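Local coordinates for protein fusion DH (Streptomyces sp. MJ635-86F5, PDB 6K97) that is an engineered fusion of the pieces of a split polyketide synthase dehydratase domain, which probably catalyses a dehydration in biosynthesis of the macrolactam cremimycin, at residues S110-A116 against T129-E135; P35-T39 against F50-L54; G47-T51 against H84-A89; E93-L99 against F277-R283; K302-L306 against S318-L324. The contacts are given in a common frame with arbitrary orientation. Residues are numbered along the deposited sequence.

Contact 1: residues S110-A116 against T129-E135; sequences SSLLQVA and TIRSHGE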
# COMPACT_ATOMS: atom_id res chain seq x y z
N SER A 110 14.91 -2.45 13.11
CA SER A 110 13.60 -1.87 12.86
C SER A 110 13.02 -2.45 11.59
O SER A 110 13.75 -2.77 10.64
CB SER A 110 13.68 -0.36 12.70
OG SER A 110 14.23 -0.11 11.43
N SER A 111 11.69 -2.61 11.60
CA SER A 111 11.02 -3.45 10.65
C SER A 111 9.96 -2.64 9.91
O SER A 111 9.25 -1.84 10.49
CB SER A 111 10.35 -4.60 11.39
OG SER A 111 11.20 -5.70 11.64
N LEU A 112 9.83 -2.88 8.62
CA LEU A 112 8.62 -2.46 7.93
C LEU A 112 7.52 -3.46 8.26
O LEU A 112 7.69 -4.63 8.08
CB LEU A 112 8.83 -2.39 6.43
CG LEU A 112 10.01 -1.57 5.92
CD1 LEU A 112 9.82 -1.35 4.44
CD2 LEU A 112 10.17 -0.24 6.65
N LEU A 113 6.39 -2.97 8.71
CA LEU A 113 5.23 -3.79 9.10
C LEU A 113 4.03 -3.51 8.19
O LEU A 113 3.66 -2.35 7.91
CB LEU A 113 4.85 -3.39 10.53
CG LEU A 113 3.71 -4.20 11.09
CD1 LEU A 113 4.07 -5.68 11.22
CD2 LEU A 113 3.29 -3.60 12.45
N GLN A 114 3.38 -4.58 7.77
CA GLN A 114 2.27 -4.51 6.81
C GLN A 114 1.12 -5.45 7.17
O GLN A 114 1.35 -6.60 7.55
CB GLN A 114 2.73 -4.77 5.38
CG GLN A 114 3.63 -3.62 4.92
CD GLN A 114 3.94 -3.55 3.43
OE1 GLN A 114 3.70 -4.50 2.64
NE2 GLN A 114 4.51 -2.40 3.04
N VAL A 115 -0.09 -4.96 6.99
CA VAL A 115 -1.28 -5.76 7.05
C VAL A 115 -1.96 -5.67 5.72
O VAL A 115 -2.26 -4.58 5.27
CB VAL A 115 -2.23 -5.23 8.12
CG1 VAL A 115 -3.46 -6.12 8.19
CG2 VAL A 115 -1.54 -5.14 9.49
N ALA A 116 -2.23 -6.80 5.07
CA ALA A 116 -2.98 -6.83 3.82
C ALA A 116 -4.33 -7.50 4.01
O ALA A 116 -4.41 -8.61 4.57
CB ALA A 116 -2.22 -7.56 2.77
N THR A 129 -3.56 -10.94 6.15
CA THR A 129 -2.19 -11.36 6.42
C THR A 129 -1.35 -10.26 7.06
O THR A 129 -1.52 -9.10 6.72
CB THR A 129 -1.47 -11.73 5.11
OG1 THR A 129 -2.37 -12.52 4.34
CG2 THR A 129 -0.24 -12.49 5.35
N ILE A 130 -0.42 -10.65 7.93
CA ILE A 130 0.51 -9.71 8.58
C ILE A 130 1.94 -10.20 8.40
O ILE A 130 2.28 -11.39 8.60
CB ILE A 130 0.23 -9.59 10.07
CG1 ILE A 130 -1.26 -9.26 10.33
CG2 ILE A 130 1.11 -8.52 10.66
CD1 ILE A 130 -1.68 -9.28 11.79
N ARG A 131 2.76 -9.29 7.93
CA ARG A 131 4.09 -9.63 7.46
C ARG A 131 5.03 -8.46 7.72
O ARG A 131 4.58 -7.32 7.92
CB ARG A 131 4.08 -9.95 5.98
CG ARG A 131 3.84 -8.69 5.14
CD ARG A 131 3.85 -8.90 3.65
NE ARG A 131 3.69 -7.61 2.98
CZ ARG A 131 3.77 -7.44 1.65
NH1 ARG A 131 3.60 -6.22 1.15
NH2 ARG A 131 4.04 -8.45 0.81
N SER A 132 6.33 -8.74 7.76
CA SER A 132 7.33 -7.70 7.98
C SER A 132 8.66 -8.12 7.38
O SER A 132 8.85 -9.27 6.93
CB SER A 132 7.56 -7.44 9.48
OG SER A 132 8.29 -8.49 10.11
N HIS A 133 9.55 -7.15 7.33
CA HIS A 133 10.93 -7.44 7.03
C HIS A 133 11.80 -6.34 7.58
O HIS A 133 11.35 -5.17 7.71
CB HIS A 133 11.15 -7.69 5.52
CG HIS A 133 11.14 -6.47 4.65
ND1 HIS A 133 12.03 -5.43 4.82
CD2 HIS A 133 10.43 -6.18 3.54
CE1 HIS A 133 11.82 -4.53 3.88
NE2 HIS A 133 10.85 -4.96 3.10
N GLY A 134 13.05 -6.71 7.89
CA GLY A 134 14.04 -5.76 8.42
C GLY A 134 14.28 -4.60 7.43
O GLY A 134 14.23 -4.77 6.19
N GLU A 135 14.52 -3.41 7.98
CA GLU A 135 14.62 -2.18 7.18
C GLU A 135 15.53 -2.22 5.96
O GLU A 135 15.19 -1.59 4.96
CB GLU A 135 14.99 -0.98 8.03
CG GLU A 135 13.83 -0.04 8.25
CD GLU A 135 14.28 1.38 8.51
OE1 GLU A 135 15.22 1.89 7.83
OE2 GLU A 135 13.69 2.01 9.41
O HOH W 1 -4.81 -11.29 2.67

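Contact 2: residues P35-T39 against F50-L54; sequences PLLAT and FTGRL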
# COMPACT_ATOMS: atom_id res chain seq x y z
N PRO A 35 -1.50 3.56 17.05
CA PRO A 35 -0.12 3.59 17.57
C PRO A 35 0.95 2.75 16.80
O PRO A 35 2.12 3.04 16.94
CB PRO A 35 -0.27 3.08 19.00
CG PRO A 35 -1.70 3.40 19.36
CD PRO A 35 -2.48 3.18 18.08
N LEU A 36 0.56 1.71 16.06
CA LEU A 36 1.49 0.86 15.29
C LEU A 36 1.40 0.96 13.75
O LEU A 36 2.17 0.35 13.06
CB LEU A 36 1.27 -0.60 15.65
CG LEU A 36 1.34 -0.88 17.15
CD1 LEU A 36 0.88 -2.29 17.54
CD2 LEU A 36 2.74 -0.66 17.70
N LEU A 37 0.46 1.73 13.21
CA LEU A 37 0.30 1.86 11.77
C LEU A 37 0.25 3.32 11.41
O LEU A 37 -0.40 4.11 12.10
CB LEU A 37 -0.95 1.15 11.31
CG LEU A 37 -0.97 -0.35 11.58
CD1 LEU A 37 -2.34 -0.95 11.35
CD2 LEU A 37 0.04 -1.05 10.71
N ALA A 38 0.94 3.69 10.34
CA ALA A 38 0.93 5.04 9.81
C ALA A 38 -0.08 5.28 8.63
O ALA A 38 -0.62 6.36 8.52
CB ALA A 38 2.34 5.39 9.36
N THR A 39 -0.32 4.28 7.77
CA THR A 39 -1.13 4.44 6.55
C THR A 39 -2.26 3.40 6.41
O THR A 39 -2.21 2.33 6.99
CB THR A 39 -0.26 4.29 5.26
OG1 THR A 39 0.14 2.92 5.09
CG2 THR A 39 0.97 5.19 5.28
N PHE A 50 -2.34 -1.70 5.04
CA PHE A 50 -1.92 -0.82 6.13
C PHE A 50 -0.42 -0.97 6.37
O PHE A 50 0.10 -2.08 6.28
CB PHE A 50 -2.61 -1.21 7.40
CG PHE A 50 -4.08 -1.28 7.28
CD1 PHE A 50 -4.69 -2.38 6.76
CD2 PHE A 50 -4.85 -0.22 7.65
CE1 PHE A 50 -6.07 -2.45 6.66
CE2 PHE A 50 -6.24 -0.27 7.52
CZ PHE A 50 -6.84 -1.39 7.04
N THR A 51 0.28 0.13 6.62
CA THR A 51 1.73 0.03 6.81
C THR A 51 2.20 0.83 8.00
O THR A 51 1.55 1.81 8.40
CB THR A 51 2.54 0.53 5.58
OG1 THR A 51 2.51 1.97 5.49
CG2 THR A 51 1.98 -0.05 4.29
N GLY A 52 3.33 0.41 8.56
CA GLY A 52 3.96 1.15 9.64
C GLY A 52 5.38 0.70 9.85
O GLY A 52 5.80 -0.36 9.36
N ARG A 53 6.12 1.51 10.59
CA ARG A 53 7.49 1.21 10.95
C ARG A 53 7.46 0.67 12.37
O ARG A 53 6.82 1.26 13.24
CB ARG A 53 8.36 2.47 10.89
CG ARG A 53 9.84 2.21 11.17
CD ARG A 53 10.68 3.47 10.99
NE ARG A 53 12.10 3.17 11.16
CZ ARG A 53 12.77 3.25 12.32
NH1 ARG A 53 12.16 3.65 13.44
NH2 ARG A 53 14.06 2.95 12.37
N LEU A 54 8.17 -0.43 12.61
CA LEU A 54 8.25 -0.99 13.94
C LEU A 54 9.67 -1.11 14.49
O LEU A 54 10.47 -1.95 14.07
CB LEU A 54 7.57 -2.32 13.93
CG LEU A 54 7.27 -2.90 15.30
CD1 LEU A 54 6.68 -1.89 16.26
CD2 LEU A 54 6.29 -4.03 15.06

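Contact 3: residues G47-T51 against H84-A89; sequences GYLFT and HAADIA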
# COMPACT_ATOMS: atom_id res chain seq x y z
N GLY A 47 -9.70 -4.40 -1.65
CA GLY A 47 -8.84 -4.84 -0.56
C GLY A 47 -8.23 -3.65 0.12
O GLY A 47 -8.44 -2.54 -0.33
N TYR A 48 -7.50 -3.88 1.21
CA TYR A 48 -6.83 -2.77 1.91
C TYR A 48 -5.35 -3.08 2.19
O TYR A 48 -4.96 -4.25 2.27
CB TYR A 48 -7.52 -2.49 3.23
CG TYR A 48 -8.87 -1.90 3.14
CD1 TYR A 48 -9.99 -2.69 2.95
CD2 TYR A 48 -9.05 -0.51 3.24
CE1 TYR A 48 -11.26 -2.11 2.85
CE2 TYR A 48 -10.31 0.07 3.15
CZ TYR A 48 -11.41 -0.72 2.95
OH TYR A 48 -12.67 -0.15 2.88
N LEU A 49 -4.53 -2.04 2.33
CA LEU A 49 -3.12 -2.18 2.77
C LEU A 49 -2.91 -1.23 3.94
O LEU A 49 -3.27 -0.06 3.84
CB LEU A 49 -2.15 -1.84 1.64
CG LEU A 49 -0.66 -1.89 2.05
CD1 LEU A 49 -0.18 -3.33 2.30
CD2 LEU A 49 0.27 -1.24 1.04
N PHE A 50 -2.34 -1.70 5.04
CA PHE A 50 -1.92 -0.82 6.13
C PHE A 50 -0.42 -0.97 6.37
O PHE A 50 0.10 -2.08 6.28
CB PHE A 50 -2.61 -1.21 7.40
CG PHE A 50 -4.08 -1.28 7.28
CD1 PHE A 50 -4.69 -2.38 6.76
CD2 PHE A 50 -4.85 -0.22 7.65
CE1 PHE A 50 -6.07 -2.45 6.66
CE2 PHE A 50 -6.24 -0.27 7.52
CZ PHE A 50 -6.84 -1.39 7.04
N THR A 51 0.28 0.13 6.62
CA THR A 51 1.73 0.03 6.81
C THR A 51 2.20 0.83 8.00
O THR A 51 1.55 1.81 8.40
CB THR A 51 2.54 0.53 5.58
OG1 THR A 51 2.51 1.97 5.49
CG2 THR A 51 1.98 -0.05 4.29
N HIS A 84 -7.62 -3.26 13.96
CA HIS A 84 -7.61 -2.01 13.22
C HIS A 84 -8.05 -2.24 11.77
O HIS A 84 -8.93 -1.53 11.23
CB HIS A 84 -6.27 -1.32 13.28
CG HIS A 84 -6.33 0.10 12.85
ND1 HIS A 84 -6.95 1.08 13.61
CD2 HIS A 84 -5.94 0.71 11.70
CE1 HIS A 84 -6.90 2.24 12.97
NE2 HIS A 84 -6.32 2.04 11.80
N ALA A 85 -7.51 -3.26 11.15
CA ALA A 85 -7.96 -3.56 9.79
C ALA A 85 -9.46 -3.82 9.76
O ALA A 85 -10.16 -3.37 8.87
CB ALA A 85 -7.19 -4.74 9.27
N ALA A 86 -9.94 -4.60 10.73
CA ALA A 86 -11.36 -4.95 10.77
C ALA A 86 -12.23 -3.69 10.83
O ALA A 86 -13.18 -3.54 10.06
CB ALA A 86 -11.64 -5.86 11.95
N ASP A 87 -11.86 -2.80 11.71
CA ASP A 87 -12.52 -1.59 11.89
C ASP A 87 -12.54 -0.77 10.56
O ASP A 87 -13.60 -0.36 10.10
CB ASP A 87 -11.87 -0.84 13.02
CG ASP A 87 -12.52 0.50 13.30
OD1 ASP A 87 -13.73 0.57 13.27
OD2 ASP A 87 -11.80 1.49 13.54
N ILE A 88 -11.41 -0.59 9.90
CA ILE A 88 -11.42 0.25 8.72
C ILE A 88 -12.21 -0.38 7.58
O ILE A 88 -12.88 0.33 6.80
CB ILE A 88 -10.00 0.55 8.28
CG1 ILE A 88 -9.25 1.32 9.40
CG2 ILE A 88 -9.98 1.34 7.00
CD1 ILE A 88 -9.89 2.63 9.77
N ALA A 89 -12.19 -1.70 7.49
CA ALA A 89 -12.91 -2.44 6.43
C ALA A 89 -14.35 -2.80 6.76
O ALA A 89 -14.95 -3.56 6.03
CB ALA A 89 -12.16 -3.71 6.11

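Contact 4: residues E93-L99 against F277-R283; sequences EITELVL and FALRRVR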
# COMPACT_ATOMS: atom_id res chain seq x y z
N GLU A 93 -15.70 -8.83 13.21
CA GLU A 93 -15.10 -9.96 13.88
C GLU A 93 -13.79 -10.35 13.21
O GLU A 93 -13.66 -10.24 11.95
CB GLU A 93 -16.08 -11.10 13.73
CG GLU A 93 -15.67 -12.37 14.38
CD GLU A 93 -16.69 -13.47 14.24
OE1 GLU A 93 -16.71 -14.15 13.15
OE2 GLU A 93 -17.45 -13.62 15.23
N ILE A 94 -12.81 -10.75 14.01
CA ILE A 94 -11.72 -11.56 13.48
C ILE A 94 -12.27 -12.95 13.63
O ILE A 94 -12.59 -13.40 14.70
CB ILE A 94 -10.43 -11.44 14.28
CG1 ILE A 94 -9.97 -9.99 14.34
CG2 ILE A 94 -9.33 -12.30 13.69
CD1 ILE A 94 -8.90 -9.79 15.39
N THR A 95 -12.44 -13.62 12.51
CA THR A 95 -13.10 -14.89 12.47
C THR A 95 -12.11 -15.91 12.89
O THR A 95 -12.42 -16.77 13.66
CB THR A 95 -13.65 -15.19 11.05
OG1 THR A 95 -14.83 -14.40 10.88
CG2 THR A 95 -14.05 -16.62 10.90
N GLU A 96 -10.89 -15.78 12.39
CA GLU A 96 -9.87 -16.75 12.77
C GLU A 96 -8.51 -16.14 12.46
O GLU A 96 -8.37 -15.38 11.50
CB GLU A 96 -10.21 -18.12 12.07
CG GLU A 96 -9.00 -18.85 11.58
CD GLU A 96 -8.61 -18.42 10.20
OE1 GLU A 96 -9.35 -17.71 9.47
OE2 GLU A 96 -7.50 -18.85 9.87
N LEU A 97 -7.54 -16.39 13.33
CA LEU A 97 -6.19 -15.87 13.19
C LEU A 97 -5.19 -16.87 13.70
O LEU A 97 -5.34 -17.35 14.83
CB LEU A 97 -5.99 -14.57 13.97
CG LEU A 97 -4.67 -13.80 13.66
CD1 LEU A 97 -4.72 -13.12 12.27
CD2 LEU A 97 -4.36 -12.76 14.74
N VAL A 98 -4.15 -17.11 12.90
CA VAL A 98 -3.10 -18.04 13.25
C VAL A 98 -1.74 -17.37 13.13
O VAL A 98 -1.44 -16.74 12.12
CB VAL A 98 -3.13 -19.23 12.28
CG1 VAL A 98 -2.07 -20.24 12.61
CG2 VAL A 98 -4.51 -19.89 12.27
N LEU A 99 -0.91 -17.53 14.16
CA LEU A 99 0.43 -16.97 14.22
C LEU A 99 1.48 -17.99 13.78
O LEU A 99 1.37 -19.15 14.07
CB LEU A 99 0.71 -16.61 15.66
CG LEU A 99 -0.44 -15.84 16.32
CD1 LEU A 99 -0.07 -15.52 17.76
CD2 LEU A 99 -0.76 -14.57 15.58
N PHE A 277 -1.17 -19.52 19.53
CA PHE A 277 -0.92 -19.65 18.08
C PHE A 277 -2.20 -19.50 17.26
O PHE A 277 -2.09 -19.41 16.08
CB PHE A 277 -0.24 -20.95 17.67
CG PHE A 277 -1.13 -22.15 17.65
CD1 PHE A 277 -1.40 -22.87 18.84
CD2 PHE A 277 -1.66 -22.65 16.47
CE1 PHE A 277 -2.19 -24.01 18.82
CE2 PHE A 277 -2.44 -23.83 16.46
CZ PHE A 277 -2.73 -24.47 17.62
N ALA A 278 -3.38 -19.63 17.85
CA ALA A 278 -4.62 -19.57 17.04
C ALA A 278 -5.73 -18.97 17.88
O ALA A 278 -5.86 -19.26 19.06
CB ALA A 278 -5.03 -20.92 16.50
N LEU A 279 -6.48 -18.07 17.27
CA LEU A 279 -7.59 -17.41 17.93
C LEU A 279 -8.77 -17.55 17.00
O LEU A 279 -8.58 -17.55 15.81
CB LEU A 279 -7.26 -15.92 18.17
CG LEU A 279 -6.24 -15.65 19.26
CD1 LEU A 279 -4.87 -15.43 18.68
CD2 LEU A 279 -6.63 -14.44 20.10
N ARG A 280 -9.97 -17.61 17.56
CA ARG A 280 -11.24 -17.71 16.81
C ARG A 280 -12.28 -16.78 17.40
O ARG A 280 -12.48 -16.78 18.63
CB ARG A 280 -11.82 -19.09 16.93
CG ARG A 280 -11.06 -20.19 16.24
CD ARG A 280 -11.66 -21.56 16.64
NE ARG A 280 -10.94 -22.64 15.98
CZ ARG A 280 -11.06 -22.92 14.68
NH1 ARG A 280 -10.35 -23.92 14.16
NH2 ARG A 280 -11.87 -22.24 13.90
N ARG A 281 -12.98 -16.04 16.53
CA ARG A 281 -14.14 -15.24 16.94
C ARG A 281 -13.78 -14.15 17.96
O ARG A 281 -14.31 -14.09 19.09
CB ARG A 281 -15.31 -16.13 17.39
CG ARG A 281 -16.07 -16.74 16.20
CD ARG A 281 -16.86 -18.04 16.48
NE ARG A 281 -17.39 -18.19 17.86
CZ ARG A 281 -17.00 -19.09 18.79
NH1 ARG A 281 -17.61 -19.08 19.98
NH2 ARG A 281 -16.04 -20.01 18.56
N VAL A 282 -12.85 -13.28 17.56
CA VAL A 282 -12.49 -12.11 18.37
C VAL A 282 -13.38 -10.92 17.95
O VAL A 282 -13.38 -10.57 16.78
CB VAL A 282 -11.03 -11.72 18.19
CG1 VAL A 282 -10.69 -10.63 19.14
CG2 VAL A 282 -10.13 -12.90 18.47
N ARG A 283 -14.18 -10.41 18.87
CA ARG A 283 -15.18 -9.38 18.60
C ARG A 283 -15.02 -8.34 19.69
O ARG A 283 -15.10 -8.67 20.86
CB ARG A 283 -16.57 -9.97 18.67
CG ARG A 283 -17.67 -8.98 18.25
CD ARG A 283 -19.10 -9.53 18.30
NE ARG A 283 -19.57 -9.91 16.96
CZ ARG A 283 -19.37 -11.10 16.40
NH1 ARG A 283 -18.72 -12.06 17.06
NH2 ARG A 283 -19.82 -11.33 15.18

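Contact 5: residues K302-L306 against S318-L324; sequences KSVSL and SVGSVAL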
# COMPACT_ATOMS: atom_id res chain seq x y z
N LYS A 302 -5.63 -27.22 25.91
CA LYS A 302 -4.78 -26.08 25.74
C LYS A 302 -5.50 -24.87 25.14
O LYS A 302 -4.83 -23.91 24.65
CB LYS A 302 -3.53 -26.51 24.96
CG LYS A 302 -2.75 -27.65 25.62
CD LYS A 302 -2.23 -27.26 26.99
CE LYS A 302 -1.78 -28.49 27.76
NZ LYS A 302 -1.64 -28.19 29.22
N SER A 303 -6.84 -24.86 25.18
CA SER A 303 -7.61 -23.72 24.70
C SER A 303 -8.50 -23.15 25.78
O SER A 303 -9.03 -23.87 26.59
CB SER A 303 -8.51 -24.09 23.54
OG SER A 303 -7.88 -24.98 22.68
N VAL A 304 -8.70 -21.85 25.75
CA VAL A 304 -9.67 -21.20 26.60
C VAL A 304 -10.49 -20.20 25.83
O VAL A 304 -10.14 -19.82 24.69
CB VAL A 304 -9.02 -20.44 27.77
CG1 VAL A 304 -8.27 -21.42 28.67
CG2 VAL A 304 -8.15 -19.29 27.31
N SER A 305 -11.61 -19.82 26.38
CA SER A 305 -12.30 -18.71 25.76
C SER A 305 -12.48 -17.67 26.81
O SER A 305 -12.35 -17.94 27.99
CB SER A 305 -13.59 -19.16 25.09
OG SER A 305 -14.54 -19.41 26.04
N LEU A 306 -12.79 -16.47 26.37
CA LEU A 306 -13.02 -15.43 27.33
C LEU A 306 -13.96 -14.31 26.90
O LEU A 306 -14.31 -14.13 25.73
CB LEU A 306 -11.70 -14.87 27.78
CG LEU A 306 -10.83 -14.20 26.74
CD1 LEU A 306 -11.11 -12.72 26.71
CD2 LEU A 306 -9.38 -14.43 27.09
N SER A 318 -15.00 -10.10 23.52
CA SER A 318 -15.09 -11.54 23.71
C SER A 318 -14.21 -12.29 22.69
O SER A 318 -13.95 -11.77 21.59
CB SER A 318 -16.55 -11.99 23.65
OG SER A 318 -17.03 -12.02 22.35
N VAL A 319 -13.76 -13.50 23.07
CA VAL A 319 -12.87 -14.34 22.26
C VAL A 319 -13.45 -15.71 22.25
O VAL A 319 -13.50 -16.37 23.29
CB VAL A 319 -11.45 -14.38 22.82
CG1 VAL A 319 -10.49 -15.15 21.94
CG2 VAL A 319 -10.94 -12.98 23.01
N GLY A 320 -13.91 -16.15 21.09
CA GLY A 320 -14.46 -17.50 20.95
C GLY A 320 -13.47 -18.49 21.46
O GLY A 320 -13.81 -19.37 22.20
N SER A 321 -12.19 -18.35 21.11
CA SER A 321 -11.24 -19.38 21.49
C SER A 321 -9.82 -18.87 21.35
O SER A 321 -9.53 -18.16 20.40
CB SER A 321 -11.45 -20.63 20.61
OG SER A 321 -10.63 -21.68 21.07
N VAL A 322 -8.96 -19.24 22.30
CA VAL A 322 -7.52 -18.98 22.17
C VAL A 322 -6.80 -20.27 22.44
O VAL A 322 -6.94 -20.80 23.55
CB VAL A 322 -6.96 -18.02 23.20
CG1 VAL A 322 -5.47 -17.78 22.90
CG2 VAL A 322 -7.71 -16.73 23.18
N ALA A 323 -6.03 -20.76 21.45
CA ALA A 323 -5.35 -22.06 21.55
C ALA A 323 -3.85 -21.83 21.79
O ALA A 323 -3.24 -21.00 21.11
CB ALA A 323 -5.53 -22.84 20.26
N LEU A 324 -3.27 -22.53 22.76
CA LEU A 324 -1.81 -22.42 23.03
C LEU A 324 -1.06 -23.65 22.57
O LEU A 324 -1.63 -24.72 22.48
CB LEU A 324 -1.52 -22.16 24.51
CG LEU A 324 -1.76 -20.73 25.05
CD1 LEU A 324 -3.25 -20.47 25.04
CD2 LEU A 324 -1.24 -20.57 26.48

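Contact 1: residues S110-A116 against T129-E135
Strands 110-117 and 126-134 form an antiparallel beta hairpin in the N-terminal hotdog part of the fused chain; the short axes of its strands approach to 4.6 Å at 156°. Three hydrogen-bonded pairs hold the backbones. Leu-112 N reaches His-133 O at 2.9 Å and His-133 N returns to Leu-112 O at 3.2 Å. Gln-114 N to Arg-131 O (3.0 Å) and Arg-131 N to Gln-114 O (3.1 Å) make the second pair, Ala-116 and Thr-129 the third. At the other end Glu-135 N bonds Ser-110 O at 2.8 Å.

The apolar pairs between the strands lie on the face of Leu-113, Val-115 and Ile-130, where branched side chains suit a core: Leu-113 CD1 meets Ile-130 CG2 at 4.1 Å and Val-115 CG2 meets Ile-130 CG1 at 4.2 Å, against Leu-81 and Phe-78 of helix 75-88.

The face of Leu-112, Gln-114, Arg-131 and His-133 turns to the second subunit. Leu-112 CB covers one face of the His-133 ring. The polar side chains reach across the interface: Gln-114 bonds Gly-28, Arg-131 Glu-42 and His-133 Glu-30, all of the second subunit.

Glu-135 forms its salt bridge with Arg-53 and receives a weak bond from Ser-110 OG. At the far end one water lies 3.2 Å from Thr-129 OG1 and weakly bonds Ala-116 O at 3.3 Å.

Contact 2: residues P35-T39 against F50-L54
The segment 35-39 is largely irregular; its residues 36-39 run at 139° to residues 50-54 of strand 48-55, meeting them in a classic beta bulge of the N-terminal hotdog part. Ala-38 N and Thr-39 N both point at one acceptor, Thr-51 O, at 2.8 and 3.2 Å, so two residues face one; the return bond from Thr-51 N to Thr-39 O, 3.3 Å, is weak. Gly-52 fits beside this kink because it has no side chain: a beta carbon there would collide with Leu-36 O.

Leucines supply the apolar part. Leu-37 CD1 packs on Phe-50 CB at 4.0 Å, and Leu-36 CD2 approaches Leu-54 CD1 at 4.4 Å; both Leu-36 and Leu-37 also touch Leu-81 of helix 75-88, so branched, apolar side chains fill the space between strand and helix. The threonines suit the subunit interface, being both beta-branched and polar. Thr-51 OG1 bonds Leu-27 O of the second subunit, and Thr-39 OG1 donates to Thr-51 OG1 at 2.6 Å.

Contact 3: residues G47-T51 against H84-A89
This is helix-on-sheet packing in the N-terminal hotdog part, where the end of helix 75-88 lies against strand 48-55. The short axes pass 10.0 Å apart at 138°, a spacing that leaves room for one layer of side chains, and no hydrogen bond crosses it. Alternation along the strand sends Tyr-48 and Phe-50 toward the helix, while Leu-49 and Thr-51 take no part.

Phe-50 has the most surface covered. Its flat ring can touch several helix residues at once: CE1 of Phe-50 lies 3.6 Å from Ala-85 CB, CE2 of Phe-50 meets Ile-88 CG1 at 3.9 Å at the ring edge, and CD2 of Phe-50 comes within 4.3 Å of His-84 CD2. Alanine suits position 85, because its small side chain lets the phenyl ring come close. Two residues earlier on the strand, Tyr-48 CE1 rests 3.7 Å from Ala-89 CB, one helical turn beyond Ala-85, and Tyr-48 CE2 lies 4.1 Å from Ile-88 CG2. Ala-89 has left helical angles, yet its N still bonds Ala-85 O at 3.0 Å.

The aromatic pair is completed by other elements. Strand 110-117 flanks it through Val-115 and Val-117, and Ala-40 and Glu-42 of strand 39-42 adjoin it. From the helix, His-84 bonds Thr-32 and also His-249 of the other part of the fusion, while behind the strand Leu-49 packs on Leu-49 of the second subunit.

Contact 4: residues E93-L99 against F277-R283
Glu-93 and Arg-283 set the end of this antiparallel pair. Both leave the backbone extended, t at chi1 and chi2; Arg-283 then turns at chi3 (-101°, between wells) and Glu-93 sets the plane of its carboxylate at chi3 82°, bringing Arg-283 NH1 to Glu-93 OE2 at 2.7 Å in a salt bridge. Thr-95, in rotamer m, donates from OG1 to Glu-93 OE1 at 3.0 Å. Ile-94 (m, t) and Val-282 (t) put their CB atoms 4.0 Å apart; with Leu-97 (t, p) and Leu-279 (m, chi2 99° between wells) they form the buried face, whose branched apolar residues suit packing against a helix: Ile-94 and Leu-279 touch Val-79 of helix 75-88. On the more exposed face Glu-96, its chi1 of 141° between wells, swings away to bond Ser-147. Arg-281, at a positive phi of 61°, and Val-282 both face Ile-94 in a G1 beta bulge; Arg-281 N bonds Thr-95 O at 3.0 Å. The pairing joins the two parts of the engineered fusion into the continuous sheet of a double hotdog fold.

Contact 5: residues K302-L306 against S318-L324
Leu-306, Lys-302 and Val-319 have the most surface covered here. Leu-306 pairs with Val-319: its N reaches Val-319 O at 3.2 Å, and Val-319 N returns to Leu-306 O at 2.8 Å. Their side chains share a face, Leu-306 CD1 touching Val-319 CG2 at 3.7 Å, and Leu-306 also packs on Leu-259 of helix 252-266, a place for a bulky apolar residue. Lys-302 works mainly through its backbone, its O taking Leu-324 N at 2.8 Å; the long side chain leads away to Glu-270 and Leu-266 O. Between these ends Val-304 and Val-322 form a hydrogen-bonded pair with two bonds, Val-304 N to Val-322 O at 3.0 Å and Val-322 N to Val-304 O at 2.7 Å. From Val-304 to Leu-306 the register slips by one at a beta bulge. There Gly-320, with near-helical angles, turns the chain through a corner, and its O lies 2.9 Å from Ser-305 CB. The whole is a bulged antiparallel beta hairpin, strands 303-309 and 315-327, within the C-terminal hotdog part of the double hotdog.

Contacts 1, 2 and 3 lie in the N-terminal hotdog part, contact 5 in the C-terminal one, and contact 4 bridges the two. Contacts 2 and 3 share strand 48-55, with Phe-50 working in both, and this strand pairs with strand 110-117 of contact 1, Leu-113 N lying 2.8 Å from Gly-52 O. Contacts 4 and 5 adjoin likewise, Ala-278 O to Ala-323 N at 2.8 Å. Contacts 1 and 2 are the more buried, partly under the second subunit, which touches neither 4 nor 5. Backbone bonding dominates 1, 4 and 5; contact 2 mixes a few bulged backbone bonds with side-chain packing, and contact 3 is purely side-chain packing. Contact 4 has an internal salt bridge, whereas the charges of contact 1 mostly find partners outside it.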